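Local structure of Non-heme chloroperoxidase CPO-A1 (Streptomyces aureofaciens, 1A8Q) at residues N145-E150 / G191-V196. The protein is a cofactor-free haloperoxidase of the alpha/beta hydrolase superfamily that can brominate and may be a chlorinating enzyme of 7-chlorotetracycline biosynthesis. Sequence-based numbering, arbitrary orientation.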
ATOM      1  N   ASN A 145      10.801  -6.709 -16.557  1.00 14.87           N
ATOM      2  CA  ASN A 145      12.066  -7.260 -17.075  1.00 16.58           C
ATOM      3  C   ASN A 145      13.153  -7.247 -16.002  1.00 15.16           C
ATOM      4  O   ASN A 145      13.995  -8.148 -16.010  1.00 15.32           O
ATOM      5  CB  ASN A 145      12.573  -6.476 -18.289  1.00 21.85           C
ATOM      6  CG  ASN A 145      13.717  -7.197 -18.982  1.00 27.71           C
ATOM      7  OD1 ASN A 145      14.487  -6.639 -19.763  1.00 32.92           O
ATOM      8  ND2 ASN A 145      13.905  -8.487 -18.719  1.00 30.54           N
ATOM      9  N   GLY A 146      13.118  -6.269 -15.097  1.00 13.32           N
ATOM     10  CA  GLY A 146      14.132  -6.229 -14.034  1.00 12.34           C
ATOM     11  C   GLY A 146      13.944  -7.415 -13.128  1.00 10.85           C
ATOM     12  O   GLY A 146      14.973  -8.012 -12.706  1.00 11.82           O
ATOM     13  N   VAL A 147      12.703  -7.706 -12.720  1.00  9.05           N
ATOM     14  CA  VAL A 147      12.468  -8.835 -11.814  1.00 10.24           C
ATOM     15  C   VAL A 147      12.896 -10.145 -12.482  1.00 10.68           C
ATOM     16  O   VAL A 147      13.436 -11.042 -11.833  1.00 11.20           O
ATOM     17  CB  VAL A 147      10.981  -8.921 -11.441  1.00 11.50           C
ATOM     18  CG1 VAL A 147      10.632 -10.176 -10.660  1.00 11.87           C
ATOM     19  CG2 VAL A 147      10.578  -7.652 -10.660  1.00 12.03           C
ATOM     20  N   LEU A 148      12.603 -10.274 -13.783  1.00  7.81           N
ATOM     21  CA  LEU A 148      12.966 -11.534 -14.467  1.00 10.61           C
ATOM     22  C   LEU A 148      14.419 -11.645 -14.818  1.00  9.99           C
ATOM     23  O   LEU A 148      14.874 -12.820 -14.999  1.00 11.42           O
ATOM     24  CB  LEU A 148      12.120 -11.662 -15.759  1.00 12.02           C
ATOM     25  CG  LEU A 148      10.637 -11.932 -15.448  1.00 14.07           C
ATOM     26  CD1 LEU A 148       9.807 -11.772 -16.715  1.00 16.64           C
ATOM     27  CD2 LEU A 148      10.400 -13.286 -14.804  1.00 18.27           C
ATOM     28  N   THR A 149      15.167 -10.577 -14.932  1.00 10.15           N
ATOM     29  CA  THR A 149      16.587 -10.641 -15.274  1.00 11.32           C
ATOM     30  C   THR A 149      17.419 -11.068 -14.074  1.00 10.60           C
ATOM     31  O   THR A 149      18.179 -12.047 -14.166  1.00 11.63           O
ATOM     32  CB  THR A 149      17.069  -9.271 -15.750  1.00 13.66           C
ATOM     33  OG1 THR A 149      16.363  -8.960 -16.972  1.00 16.16           O
ATOM     34  CG2 THR A 149      18.564  -9.244 -16.014  1.00 14.97           C
ATOM     35  N   GLU A 150      17.232 -10.372 -12.972  1.00  8.52           N
ATOM     36  CA  GLU A 150      17.982 -10.777 -11.733  1.00  6.72           C
ATOM     37  C   GLU A 150      17.280  -9.982 -10.609  1.00  6.92           C
ATOM     38  O   GLU A 150      17.641  -8.822 -10.380  1.00  9.57           O
ATOM     39  CB  GLU A 150      19.445 -10.444 -11.858  1.00  8.06           C
ATOM     40  CG  GLU A 150      20.308 -11.362 -10.942  1.00  8.50           C
ATOM     41  CD  GLU A 150      20.032 -11.072  -9.460  1.00  9.12           C
ATOM     42  OE1 GLU A 150      20.659 -10.154  -8.951  1.00  8.56           O
ATOM     43  OE2 GLU A 150      19.167 -11.749  -8.881  1.00 10.94           O
ATOM     44  N   GLY A 191       4.718 -13.287  -8.053  1.00  8.57           N
ATOM     45  CA  GLY A 191       4.012 -12.113  -7.465  1.00  9.11           C
ATOM     46  C   GLY A 191       4.741 -10.833  -7.854  1.00  9.29           C
ATOM     47  O   GLY A 191       4.113  -9.767  -8.080  1.00 11.38           O
ATOM     48  N   GLY A 192       6.062 -10.880  -7.946  1.00  7.23           N
ATOM     49  CA  GLY A 192       6.882  -9.760  -8.375  1.00  8.21           C
ATOM     50  C   GLY A 192       6.399  -9.215  -9.722  1.00 10.88           C
ATOM     51  O   GLY A 192       6.046  -8.032  -9.867  1.00 11.40           O
ATOM     52  N   VAL A 193       6.308 -10.103 -10.706  1.00  8.92           N
ATOM     53  CA  VAL A 193       5.865  -9.652 -12.046  1.00 10.36           C
ATOM     54  C   VAL A 193       4.376  -9.485 -12.206  1.00  9.72           C
ATOM     55  O   VAL A 193       3.934  -8.456 -12.768  1.00 11.91           O
ATOM     56  CB  VAL A 193       6.356 -10.678 -13.117  1.00 13.61           C
ATOM     57  CG1 VAL A 193       7.880 -10.794 -13.065  1.00 15.20           C
ATOM     58  CG2 VAL A 193       5.708 -12.023 -12.965  1.00 18.00           C
ATOM     59  N   ARG A 194       3.493 -10.321 -11.665  1.00  8.64           N
ATOM     60  CA  ARG A 194       2.067 -10.205 -11.897  1.00  9.65           C
ATOM     61  C   ARG A 194       1.496  -8.977 -11.176  1.00  9.68           C
ATOM     62  O   ARG A 194       0.507  -8.403 -11.666  1.00  8.92           O
ATOM     63  CB  ARG A 194       1.274 -11.402 -11.360  1.00 13.37           C
ATOM     64  CG  ARG A 194       1.497 -12.701 -12.126  1.00 17.09           C
ATOM     65  CD  ARG A 194       0.522 -12.743 -13.327  1.00 21.74           C
ATOM     66  NE  ARG A 194       1.009 -11.815 -14.344  1.00 25.92           N
ATOM     67  CZ  ARG A 194       2.001 -12.110 -15.182  1.00 29.85           C
ATOM     68  NH1 ARG A 194       2.569 -13.309 -15.081  1.00 31.50           N
ATOM     69  NH2 ARG A 194       2.431 -11.250 -16.113  1.00 31.35           N
ATOM     70  N   CYS A 195       2.115  -8.632 -10.027  1.00  9.55           N
ATOM     71  CA  CYS A 195       1.584  -7.409  -9.380  1.00  9.74           C
ATOM     72  C   CYS A 195       1.828  -6.192 -10.257  1.00  9.25           C
ATOM     73  O   CYS A 195       0.992  -5.248 -10.171  1.00 10.71           O
ATOM     74  CB  CYS A 195       2.321  -7.175  -8.045  1.00 10.26           C
ATOM     75  SG  CYS A 195       1.624  -8.260  -6.754  1.00 11.87           S
ATOM     76  N   VAL A 196       2.887  -6.108 -11.041  1.00  9.45           N
ATOM     77  CA  VAL A 196       3.111  -4.971 -11.923  1.00 11.31           C
ATOM     78  C   VAL A 196       1.955  -4.825 -12.916  1.00 11.01           C
ATOM     79  O   VAL A 196       1.425  -3.719 -13.112  1.00 10.39           O
ATOM     80  CB  VAL A 196       4.429  -5.101 -12.703  1.00 11.30           C
ATOM     81  CG1 VAL A 196       4.648  -3.877 -13.591  1.00 13.44           C
ATOM     82  CG2 VAL A 196       5.565  -5.204 -11.672  1.00 13.99           C
TER
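Val147 and Val193 meet methyl to methyl where segments 145-150 and 191-196, on helices 137-162 and 189-201, run nearly antiparallel (local axes 9.2 Å apart at 168°), a compact example of helix pairing by branched apolar side chains. Before that point, on the far side of the first helix, Asn145 O accepts from Thr149 N and, at 2.7 Å, from Thr149 OG1, the donors arriving from opposite faces of the carbonyl plane. Val147 then turns toward the partner helix; with CG1 anti to its own backbone N (chi1 172°), that methyl lies 3.7 Å from Val193 CG1 and 4.4 Å from Gly192 CA. Here the CA atoms of Val147 and Gly192 are 6.6 Å apart, and glycine keeps a side chain from intruding on Val147 CG1. Leu148 follows, lying roughly at right angles to Val193, its CG 3.8 Å and its CD2 3.9 Å from the same Val193 CG1. Phe154 and Trp155 also pack on Val147, while the Gly192 carbonyl bonds to Trp28 NE1. Both helices belong to the insertion after strand 112-118, outside the central sheet. Across the interface the chemistry is wholly apolar: cohesion rests on dispersion, with burial of Val147, Gly192 and Val193, while Leu148 closes the exposed margin.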